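Long-range contacts in melanin biosynthesis protein TyrA, putative (PDB 2IIZ), which binds heme b and probably acts as a peroxidase of the dye-decolorizing (DyP) type: residues S58-V64 with F104-D110; M89-R94 with M275-D279; P97-Y101 with A293-F299. One frame throughout, in Å; residues are numbered along the deposited sequence.

Contact 1: residues S58-V64 with F104-D110; sequences SAFNGFV and FVHLRCD. With EDO (1,2-ethanediol), chain D; EDO (1,2-ethanediol), chain E.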
loop_
_atom_site.group_PDB
_atom_site.type_symbol
_atom_site.label_atom_id
_atom_site.label_comp_id
_atom_site.label_asym_id
_atom_site.label_seq_id
_atom_site.Cartn_x
_atom_site.Cartn_y
_atom_site.Cartn_z
ATOM N N SER A 58 16.989 -1.700 8.699
ATOM C CA SER A 58 15.764 -2.241 8.091
ATOM C C SER A 58 16.048 -2.846 6.726
ATOM O O SER A 58 15.187 -2.845 5.855
ATOM C CB SER A 58 14.720 -1.134 7.969
ATOM O OG SER A 58 15.081 -0.185 6.978
ATOM N N ALA A 59 17.266 -3.356 6.560
ATOM C CA ALA A 59 17.694 -4.092 5.359
ATOM C C ALA A 59 17.289 -3.450 4.034
ATOM O O ALA A 59 16.790 -4.127 3.121
ATOM C CB ALA A 59 17.213 -5.516 5.436
ATOM N N PHE A 60 17.505 -2.140 3.928
ATOM C CA PHE A 60 17.095 -1.419 2.733
ATOM C C PHE A 60 17.953 -1.850 1.578
ATOM O O PHE A 60 19.155 -2.102 1.743
ATOM C CB PHE A 60 17.214 0.093 2.903
ATOM C CG PHE A 60 16.905 0.854 1.652
ATOM C CD1 PHE A 60 17.862 0.987 0.643
ATOM C CD2 PHE A 60 15.659 1.439 1.471
ATOM C CE1 PHE A 60 17.583 1.689 -0.536
ATOM C CE2 PHE A 60 15.366 2.144 0.305
ATOM C CZ PHE A 60 16.336 2.268 -0.705
ATOM N N ASN A 61 17.341 -1.929 0.399
ATOM C CA ASN A 61 18.108 -2.130 -0.825
ATOM C C ASN A 61 17.231 -1.885 -2.030
ATOM O O ASN A 61 16.008 -1.817 -1.898
ATOM C CB ASN A 61 18.670 -3.532 -0.892
ATOM C CG ASN A 61 17.598 -4.552 -1.021
ATOM O OD1 ASN A 61 17.074 -4.798 -2.124
ATOM N ND2 ASN A 61 17.242 -5.166 0.106
ATOM N N GLY A 62 17.875 -1.755 -3.193
ATOM C CA GLY A 62 17.226 -1.216 -4.369
ATOM C C GLY A 62 18.084 -1.224 -5.628
ATOM O O GLY A 62 19.295 -1.437 -5.579
ATOM N N PHE A 63 17.433 -0.993 -6.761
ATOM C CA PHE A 63 18.139 -0.797 -7.995
ATOM C C PHE A 63 17.360 0.068 -8.967
ATOM O O PHE A 63 16.144 0.168 -8.869
ATOM C CB PHE A 63 18.598 -2.141 -8.617
ATOM C CG PHE A 63 17.498 -3.013 -9.145
ATOM C CD1 PHE A 63 16.845 -2.713 -10.332
ATOM C CD2 PHE A 63 17.130 -4.157 -8.468
ATOM C CE1 PHE A 63 15.822 -3.545 -10.825
ATOM C CE2 PHE A 63 16.122 -4.973 -8.955
ATOM C CZ PHE A 63 15.472 -4.658 -10.138
ATOM N N VAL A 64 18.095 0.697 -9.886
ATOM C CA VAL A 64 17.557 1.350 -11.079
ATOM C C VAL A 64 17.953 0.561 -12.324
ATOM O O VAL A 64 19.142 0.280 -12.534
ATOM C CB VAL A 64 18.119 2.763 -11.289
ATOM C CG1 VAL A 64 17.286 3.522 -12.336
ATOM C CG2 VAL A 64 18.124 3.530 -9.985
ATOM N N PHE A 104 12.861 1.804 -14.635
ATOM C CA PHE A 104 12.288 1.055 -13.535
ATOM C C PHE A 104 13.159 1.304 -12.304
ATOM O O PHE A 104 14.392 1.145 -12.349
ATOM C CB PHE A 104 12.245 -0.426 -13.908
ATOM C CG PHE A 104 11.745 -1.347 -12.812
ATOM C CD1 PHE A 104 10.728 -0.969 -11.946
ATOM C CD2 PHE A 104 12.296 -2.610 -12.666
ATOM C CE1 PHE A 104 10.283 -1.827 -10.956
ATOM C CE2 PHE A 104 11.858 -3.463 -11.685
ATOM C CZ PHE A 104 10.842 -3.067 -10.824
ATOM N N VAL A 105 12.496 1.703 -11.217
ATOM C CA VAL A 105 13.127 1.865 -9.929
ATOM C C VAL A 105 12.495 0.856 -8.981
ATOM O O VAL A 105 11.288 0.926 -8.655
ATOM C CB VAL A 105 12.948 3.301 -9.373
ATOM C CG1 VAL A 105 13.522 3.417 -7.986
ATOM C CG2 VAL A 105 13.616 4.315 -10.276
ATOM N N HIS A 106 13.333 -0.075 -8.539
ATOM C CA HIS A 106 12.942 -1.175 -7.680
ATOM C C HIS A 106 13.475 -0.924 -6.298
ATOM O O HIS A 106 14.695 -0.915 -6.102
ATOM C CB HIS A 106 13.579 -2.427 -8.225
ATOM C CG HIS A 106 13.315 -3.652 -7.423
ATOM N ND1 HIS A 106 12.320 -4.550 -7.749
ATOM C CD2 HIS A 106 13.921 -4.142 -6.324
ATOM C CE1 HIS A 106 12.323 -5.540 -6.879
ATOM N NE2 HIS A 106 13.283 -5.318 -6.003
ATOM N N LEU A 107 12.567 -0.723 -5.344
ATOM C CA LEU A 107 12.957 -0.361 -3.978
ATOM C C LEU A 107 12.444 -1.345 -2.952
ATOM O O LEU A 107 11.295 -1.796 -3.028
ATOM C CB LEU A 107 12.450 1.039 -3.615
ATOM C CG LEU A 107 12.772 2.147 -4.610
ATOM C CD1 LEU A 107 12.146 3.470 -4.163
ATOM C CD2 LEU A 107 14.272 2.300 -4.809
ATOM N N ARG A 108 13.292 -1.665 -1.976
ATOM C CA ARG A 108 12.927 -2.667 -0.962
ATOM C C ARG A 108 13.377 -2.351 0.452
ATOM O O ARG A 108 14.391 -1.690 0.649
ATOM C CB ARG A 108 13.423 -4.044 -1.400
ATOM C CG ARG A 108 12.290 -4.845 -1.972
ATOM C CD ARG A 108 12.720 -5.920 -2.853
ATOM N NE ARG A 108 13.435 -6.960 -2.146
ATOM C CZ ARG A 108 13.639 -8.186 -2.620
ATOM N NH1 ARG A 108 13.165 -8.556 -3.804
ATOM N NH2 ARG A 108 14.319 -9.046 -1.893
ATOM N N CYS A 109 12.600 -2.831 1.431
ATOM C CA CYS A 109 12.875 -2.569 2.847
ATOM C C CYS A 109 11.901 -3.344 3.734
ATOM O O CYS A 109 10.778 -3.677 3.311
ATOM C CB CYS A 109 12.712 -1.068 3.137
ATOM S SG CYS A 109 13.377 -0.488 4.713
ATOM N N ASP A 110 12.327 -3.621 4.960
ATOM C CA ASP A 110 11.455 -4.184 5.996
ATOM C C ASP A 110 10.576 -3.117 6.685
ATOM O O ASP A 110 9.760 -3.434 7.557
ATOM C CB ASP A 110 12.310 -4.942 7.007
ATOM C CG ASP A 110 13.036 -6.115 6.362
ATOM O OD1 ASP A 110 12.615 -6.551 5.266
ATOM O OD2 ASP A 110 14.025 -6.606 6.932
HETATM C C1 EDO D . 12.636 -9.862 7.191
HETATM O O1 EDO D . 13.332 -10.994 6.680
HETATM C C2 EDO D . 12.702 -9.871 8.714
HETATM O O2 EDO D . 12.380 -8.571 9.228
HETATM C C1 EDO E . 6.821 0.661 9.063
HETATM O O1 EDO E . 6.098 1.674 8.337
HETATM C C2 EDO E . 6.352 -0.717 8.578
HETATM O O2 EDO E . 7.258 -1.783 8.925
#

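Contact 2: residues M89-R94 with M275-D279; sequences MQEGNR and MVFGD. With HEM (protoporphyrin IX containing Fe), chain C.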
loop_
_atom_site.group_PDB
_atom_site.type_symbol
_atom_site.label_atom_id
_atom_site.label_comp_id
_atom_site.label_asym_id
_atom_site.label_seq_id
_atom_site.Cartn_x
_atom_site.Cartn_y
_atom_site.Cartn_z
HETATM N N MSE A 89 4.298 -13.280 -26.054
HETATM C CA MSE A 89 3.763 -14.532 -26.569
HETATM C C MSE A 89 2.361 -14.831 -26.041
HETATM O O MSE A 89 1.921 -14.275 -25.034
HETATM C CB MSE A 89 4.736 -15.692 -26.306
HETATM C CG MSE A 89 5.309 -15.760 -24.905
HETATM SE SE MSE A 89 6.534 -17.261 -24.700
HETATM C CE MSE A 89 8.242 -16.350 -24.912
ATOM N N GLN A 90 1.675 -15.721 -26.751
ATOM C CA GLN A 90 0.258 -15.971 -26.538
ATOM C C GLN A 90 -0.182 -17.298 -27.165
ATOM O O GLN A 90 0.138 -17.572 -28.328
ATOM C CB GLN A 90 -0.553 -14.829 -27.162
ATOM C CG GLN A 90 -2.038 -15.116 -27.364
ATOM C CD GLN A 90 -2.818 -13.869 -27.742
ATOM O OE1 GLN A 90 -2.632 -13.319 -28.830
ATOM N NE2 GLN A 90 -3.698 -13.414 -26.842
ATOM N N GLU A 91 -0.910 -18.110 -26.396
ATOM C CA GLU A 91 -1.665 -19.235 -26.959
ATOM C C GLU A 91 -2.952 -19.426 -26.163
ATOM O O GLU A 91 -2.919 -19.474 -24.933
ATOM C CB GLU A 91 -0.830 -20.517 -26.957
ATOM C CG GLU A 91 -1.475 -21.674 -27.700
ATOM C CD GLU A 91 -0.490 -22.799 -28.021
ATOM O OE1 GLU A 91 -0.102 -23.561 -27.090
ATOM O OE2 GLU A 91 -0.111 -22.916 -29.215
ATOM N N GLY A 92 -4.079 -19.528 -26.864
ATOM C CA GLY A 92 -5.391 -19.524 -26.210
ATOM C C GLY A 92 -5.579 -18.315 -25.308
ATOM O O GLY A 92 -5.248 -17.193 -25.700
ATOM N N ASN A 93 -6.105 -18.542 -24.104
ATOM C CA ASN A 93 -6.226 -17.498 -23.083
ATOM C C ASN A 93 -4.904 -17.199 -22.375
ATOM O O ASN A 93 -4.865 -16.373 -21.468
ATOM C CB ASN A 93 -7.242 -17.904 -21.988
ATOM C CG ASN A 93 -8.670 -17.947 -22.485
ATOM O OD1 ASN A 93 -9.009 -17.315 -23.489
ATOM N ND2 ASN A 93 -9.524 -18.705 -21.781
ATOM N N ARG A 94 -3.827 -17.864 -22.760
ATOM C CA ARG A 94 -2.558 -17.692 -22.063
ATOM C C ARG A 94 -1.766 -16.618 -22.788
ATOM O O ARG A 94 -1.062 -16.905 -23.765
ATOM C CB ARG A 94 -1.783 -19.007 -21.991
ATOM C CG ARG A 94 -2.555 -20.142 -21.304
ATOM C CD ARG A 94 -1.738 -21.430 -21.256
ATOM N NE ARG A 94 -1.392 -21.897 -22.601
ATOM C CZ ARG A 94 -2.227 -22.548 -23.402
ATOM N NH1 ARG A 94 -3.469 -22.811 -23.000
ATOM N NH2 ARG A 94 -1.820 -22.928 -24.613
HETATM N N MSE A 275 6.013 -22.403 -20.311
HETATM C CA MSE A 275 4.755 -22.192 -19.588
HETATM C C MSE A 275 3.559 -21.978 -20.517
HETATM O O MSE A 275 2.522 -22.604 -20.345
HETATM C CB MSE A 275 4.840 -20.976 -18.660
HETATM C CG MSE A 275 5.886 -21.063 -17.567
HETATM SE SE MSE A 275 5.847 -19.543 -16.411
HETATM C CE MSE A 275 4.050 -19.146 -16.328
ATOM N N VAL A 276 3.703 -21.087 -21.492
ATOM C CA VAL A 276 2.600 -20.749 -22.400
ATOM C C VAL A 276 2.301 -21.868 -23.406
ATOM O O VAL A 276 1.164 -22.342 -23.534
ATOM C CB VAL A 276 2.899 -19.450 -23.204
ATOM C CG1 VAL A 276 1.887 -19.264 -24.377
ATOM C CG2 VAL A 276 2.873 -18.247 -22.276
ATOM N N PHE A 277 3.347 -22.276 -24.114
ATOM C CA PHE A 277 3.244 -23.253 -25.186
ATOM C C PHE A 277 3.403 -24.706 -24.747
ATOM O O PHE A 277 2.940 -25.606 -25.428
ATOM C CB PHE A 277 4.266 -22.899 -26.247
ATOM C CG PHE A 277 3.931 -21.644 -26.974
ATOM C CD1 PHE A 277 3.002 -21.657 -28.006
ATOM C CD2 PHE A 277 4.526 -20.451 -26.632
ATOM C CE1 PHE A 277 2.678 -20.483 -28.690
ATOM C CE2 PHE A 277 4.213 -19.276 -27.307
ATOM C CZ PHE A 277 3.291 -19.288 -28.334
ATOM N N GLY A 278 4.055 -24.940 -23.617
ATOM C CA GLY A 278 4.116 -26.273 -23.036
ATOM C C GLY A 278 5.226 -27.130 -23.606
ATOM O O GLY A 278 6.108 -26.654 -24.335
ATOM N N ASP A 279 5.169 -28.414 -23.272
ATOM C CA ASP A 279 6.276 -29.325 -23.518
ATOM C C ASP A 279 6.449 -29.837 -24.930
ATOM O O ASP A 279 7.493 -30.407 -25.228
ATOM C CB ASP A 279 6.182 -30.526 -22.582
ATOM C CG ASP A 279 5.060 -31.463 -22.930
ATOM O OD1 ASP A 279 4.255 -31.155 -23.837
ATOM O OD2 ASP A 279 4.988 -32.525 -22.278
HETATM C CHA HEM C . 8.821 -22.003 -8.779
HETATM C CHB HEM C . 4.812 -19.413 -8.128
HETATM C CHC HEM C . 5.472 -17.206 -12.319
HETATM C CHD HEM C . 9.741 -19.352 -12.739
HETATM C C1A HEM C . 7.654 -21.516 -8.251
HETATM C C2A HEM C . 7.028 -21.983 -7.033
HETATM C C3A HEM C . 5.913 -21.250 -6.867
HETATM C C4A HEM C . 5.819 -20.317 -7.959
HETATM C CMA HEM C . 4.882 -21.349 -5.730
HETATM C CAA HEM C . 7.569 -23.112 -6.122
HETATM C CBA HEM C . 8.499 -22.567 -5.019
HETATM C CGA HEM C . 9.871 -22.248 -5.568
HETATM O O1A HEM C . 10.215 -21.038 -5.721
HETATM O O2A HEM C . 10.646 -23.201 -5.858
HETATM C C1B HEM C . 4.643 -18.611 -9.212
HETATM C C2B HEM C . 3.520 -17.721 -9.412
HETATM C C3B HEM C . 3.707 -17.104 -10.585
HETATM C C4B HEM C . 4.946 -17.594 -11.137
HETATM C CMB HEM C . 2.361 -17.574 -8.400
HETATM C CAB HEM C . 2.835 -16.059 -11.299
HETATM C CBB HEM C . 1.514 -16.096 -11.208
HETATM C C1C HEM C . 6.675 -17.622 -12.796
HETATM C C2C HEM C . 7.221 -17.222 -14.066
HETATM C C3C HEM C . 8.412 -17.815 -14.193
HETATM C C4C HEM C . 8.634 -18.598 -12.993
HETATM C CMC HEM C . 6.486 -16.280 -15.033
HETATM C CAC HEM C . 9.412 -17.729 -15.362
HETATM C CBC HEM C . 9.211 -17.029 -16.486
HETATM C C1D HEM C . 9.904 -20.239 -11.711
HETATM C C2D HEM C . 11.098 -21.010 -11.486
HETATM C C3D HEM C . 10.812 -21.840 -10.250
HETATM C C4D HEM C . 9.474 -21.481 -9.859
HETATM C CMD HEM C . 12.386 -20.993 -12.338
HETATM C CAD HEM C . 11.729 -22.856 -9.549
HETATM C CBD HEM C . 11.361 -24.239 -10.061
HETATM C CGD HEM C . 12.381 -25.285 -9.677
HETATM O O1D HEM C . 12.074 -26.109 -8.761
HETATM O O2D HEM C . 13.483 -25.286 -10.285
HETATM N NA HEM C . 6.895 -20.497 -8.799
HETATM N NB HEM C . 5.504 -18.511 -10.284
HETATM N NC HEM C . 7.553 -18.461 -12.151
HETATM N ND HEM C . 8.971 -20.538 -10.737
HETATM FE FE HEM C . 7.109 -19.645 -10.577
#

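Contact 3: residues P97-Y101 with A293-F299; sequences PAIEY and ALTGSSF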
loop_
_atom_site.group_PDB
_atom_site.type_symbol
_atom_site.label_atom_id
_atom_site.label_comp_id
_atom_site.label_asym_id
_atom_site.label_seq_id
_atom_site.Cartn_x
_atom_site.Cartn_y
_atom_site.Cartn_z
ATOM N N PRO A 97 1.677 -10.307 -22.646
ATOM C CA PRO A 97 1.828 -9.108 -23.458
ATOM C C PRO A 97 3.141 -8.373 -23.135
ATOM O O PRO A 97 3.755 -8.613 -22.086
ATOM C CB PRO A 97 0.602 -8.266 -23.073
ATOM C CG PRO A 97 0.308 -8.633 -21.687
ATOM C CD PRO A 97 0.763 -10.082 -21.510
ATOM N N ALA A 98 3.552 -7.497 -24.046
ATOM C CA ALA A 98 4.711 -6.652 -23.873
ATOM C C ALA A 98 4.223 -5.232 -23.716
ATOM O O ALA A 98 3.426 -4.743 -24.521
ATOM C CB ALA A 98 5.635 -6.758 -25.081
ATOM N N ILE A 99 4.710 -4.586 -22.665
ATOM C CA ILE A 99 4.427 -3.193 -22.349
ATOM C C ILE A 99 5.704 -2.691 -21.692
ATOM O O ILE A 99 5.992 -3.026 -20.542
ATOM C CB ILE A 99 3.236 -3.056 -21.381
ATOM C CG1 ILE A 99 1.949 -3.590 -22.034
ATOM C CG2 ILE A 99 3.021 -1.597 -20.998
ATOM C CD1 ILE A 99 0.710 -3.614 -21.118
ATOM N N GLU A 100 6.467 -1.897 -22.427
ATOM C CA GLU A 100 7.793 -1.504 -22.013
ATOM C C GLU A 100 7.731 -0.126 -21.388
ATOM O O GLU A 100 6.863 0.684 -21.763
ATOM C CB GLU A 100 8.727 -1.454 -23.215
ATOM C CG GLU A 100 8.685 -2.703 -24.106
ATOM C CD GLU A 100 9.510 -3.856 -23.595
ATOM O OE1 GLU A 100 10.045 -3.802 -22.463
ATOM O OE2 GLU A 100 9.626 -4.832 -24.352
ATOM N N TYR A 101 8.652 0.116 -20.443
ATOM C CA TYR A 101 8.817 1.408 -19.759
ATOM C C TYR A 101 10.287 1.815 -19.846
ATOM O O TYR A 101 11.160 0.947 -19.830
ATOM C CB TYR A 101 8.400 1.319 -18.283
ATOM C CG TYR A 101 6.995 0.793 -18.089
ATOM C CD1 TYR A 101 5.894 1.637 -18.217
ATOM C CD2 TYR A 101 6.768 -0.554 -17.781
ATOM C CE1 TYR A 101 4.600 1.159 -18.045
ATOM C CE2 TYR A 101 5.482 -1.047 -17.604
ATOM C CZ TYR A 101 4.400 -0.184 -17.738
ATOM O OH TYR A 101 3.120 -0.656 -17.567
ATOM N N ALA A 293 -1.172 -12.259 -16.894
ATOM C CA ALA A 293 -0.062 -11.294 -16.974
ATOM C C ALA A 293 -0.522 -10.020 -17.705
ATOM O O ALA A 293 -0.751 -10.041 -18.914
ATOM C CB ALA A 293 1.151 -11.904 -17.676
ATOM N N LEU A 294 -0.660 -8.921 -16.968
ATOM C CA LEU A 294 -1.149 -7.667 -17.536
ATOM C C LEU A 294 -0.054 -6.829 -18.195
ATOM O O LEU A 294 -0.356 -5.992 -19.055
ATOM C CB LEU A 294 -1.827 -6.841 -16.450
ATOM C CG LEU A 294 -3.027 -7.494 -15.757
ATOM C CD1 LEU A 294 -3.692 -6.507 -14.790
ATOM C CD2 LEU A 294 -4.041 -7.995 -16.780
ATOM N N THR A 295 1.206 -7.043 -17.796
ATOM C CA THR A 295 2.335 -6.293 -18.378
ATOM C C THR A 295 3.498 -7.216 -18.658
ATOM O O THR A 295 3.553 -8.318 -18.120
ATOM C CB THR A 295 2.812 -5.171 -17.442
ATOM O OG1 THR A 295 3.414 -5.739 -16.263
ATOM C CG2 THR A 295 1.637 -4.252 -17.061
ATOM N N GLY A 296 4.424 -6.769 -19.499
ATOM C CA GLY A 296 5.644 -7.535 -19.789
ATOM C C GLY A 296 6.761 -6.633 -20.268
ATOM O O GLY A 296 6.705 -6.143 -21.389
ATOM N N SER A 297 7.772 -6.423 -19.418
ATOM C CA SER A 297 8.789 -5.395 -19.626
ATOM C C SER A 297 10.192 -5.987 -19.535
ATOM O O SER A 297 10.481 -6.735 -18.592
ATOM C CB SER A 297 8.671 -4.309 -18.552
ATOM O OG SER A 297 7.352 -3.799 -18.400
ATOM N N SER A 298 11.054 -5.652 -20.507
ATOM C CA SER A 298 12.472 -6.004 -20.454
ATOM C C SER A 298 13.303 -4.782 -20.048
ATOM O O SER A 298 13.073 -3.676 -20.561
ATOM C CB SER A 298 12.956 -6.532 -21.813
ATOM O OG SER A 298 14.206 -7.199 -21.693
ATOM N N PHE A 299 14.257 -4.989 -19.131
ATOM C CA PHE A 299 15.167 -3.936 -18.664
ATOM C C PHE A 299 16.596 -4.476 -18.562
ATOM O O PHE A 299 16.830 -5.690 -18.594
ATOM C CB PHE A 299 14.802 -3.423 -17.262
ATOM C CG PHE A 299 13.376 -2.980 -17.084
ATOM C CD1 PHE A 299 12.988 -1.683 -17.393
ATOM C CD2 PHE A 299 12.424 -3.855 -16.585
ATOM C CE1 PHE A 299 11.667 -1.269 -17.220
ATOM C CE2 PHE A 299 11.102 -3.451 -16.403
ATOM C CZ PHE A 299 10.723 -2.153 -16.721
HETATM O O HOH W 1 3.723 -10.386 -19.819
HETATM O O HOH W 2 11.101 -1.711 -20.754
#

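Contact 1: residues S58-V64 with F104-D110
Five backbone hydrogen bonds join residues 58-64 to 104-110. Asn61 N donates to Arg108 O (3.0 Å) and Arg108 N to Asn61 O (2.7 Å). Phe63 N donates to His106 O (2.8 Å) and His106 N to Phe63 O (2.8 Å). Just past the strand pairing, Asp110 N donates to Ser58 O (3.1 Å). The guanidinium of Arg108 turns to Gln244, Glu17 and Asn19. The two strands are antiparallel neighbours in the N-terminal, ferredoxin-like part of the sheet that runs through both halves of this DyP-type fold. Between the hydrogen-bonded pairs, Gly62 faces Leu107 in a non-hydrogen-bonded pair, with CA atoms 4.4 Å apart. One face carries Phe63 and His106. Their ring planes are nearly parallel but slid apart, and His106 CB makes a CH-pi contact 3.5 Å from the Phe63 ring centroid. Phe104 joins this aromatic cluster, its CE2 4.1 Å from Phe63 CE1. The other face carries Val64, Val105 and Leu107; helix 34-54 packs on it through Val44 and Ile48, and helix 112-125 through Leu115.

Contact 2: residues M89-R94 with M275-D279
Arg94 makes the polar link of this contact. Its chi1 is m, chi2 t and chi3 m, which brings the guanidinium edge to the backbone of Val276. There Arg94 NE donates to Val276 O at 2.8 Å, and Arg94 NH2 adds a weak hydrogen bond to the same oxygen (3.2 Å). This NH2 also forms a salt bridge with Glu91 OE1 at 3.1 Å. A type II' turn from Glu91 to Arg94 brings these two residues together and makes 89-94 part of a small beta hairpin. Glu91 is extended (chi1 t, chi2 t), with its OE2 3.6 Å from Phe277 CD1, at the ring edge. Phe277 has chi1 m. Its CA-CB bond points away, yet the ring comes back to the hairpin. Selenomethionine Met89 (chi1 p, chi2 t) meets that edge too: its CB is 3.8 Å from Phe277 CE2, and its SE is 5.2 Å from the ring centroid in a Met-aromatic contact. Val276 CG1 rests 3.6 Å from Glu91 N. SE of Met275, also selenomethionine, lies 3.6 Å from HEM C2C. Arg94 thus has its charge met by Glu91 while its NE is spent on the Val276 carbonyl, so the hairpin is bonded to a helix that also lines the heme pocket.

Contact 3: residues P97-Y101 with A293-F299
Residues 97-101 run as an extended loop along strand 291-301 of the C-terminal half. That strand belongs to the antiparallel sheet of the ferredoxin-like DyP fold, so the contact ties the N-terminal half to the C-terminal half. Pro97 comes first. Its CD lies 3.0 Å from Ala293 O, and its O is 3.2 Å from Gly296 CA in a CA-H...O contact. Water 1 donates to both Pro97 O (2.9 Å) and Thr295 O (2.7 Å). Gly296 has no side chain, and none would fit: a CB here would clash with Pro97 O. Ala98 CA makes a second CA-H...O contact, 3.2 Å from Gly296 O. Ile99 is held through its backbone. Its N donates to Gly296 O at 2.8 Å, and its O accepts from Ser297 OG at 2.7 Å. Its CD1 reaches Leu294 O at 3.3 Å. Glu100 bends its side chain (chi1 m, chi2 m) back to the strand, where OE1 accepts from Ser298 N at 2.9 Å; OE2 accepts from Phe86 N. Tyr101 is buried, with its ring also against strands 21-29 and 130-139. Its ring edge meets the hydroxyl of Ser297, with Tyr101 CD2 3.4 Å from Ser297 OG. Beyond it, Tyr101 O lies 3.5 Å from Phe299 CE1.

Contacts 1 and 3 touch. Phe104 CB of contact 1 lies 3.5 Å from Phe299 CE1 of contact 3, and strands 61-67 and 291-301 are neighbours in one sheet. Their centres are 20 Å apart. Contact 2 adjoins contact 3 in sequence, since 89-94 leads almost directly into 97-101; their centres are 16 Å apart. Contacts 1 and 2 lie on opposite sides of the chain's centre, with nearest atoms about 18 Å apart. Contact 2 reaches the heme directly through Met275. In contact 3 the side chain of Ala293 is about 7 Å from the heme, while in contact 1 that of Arg108 is about 13 Å away.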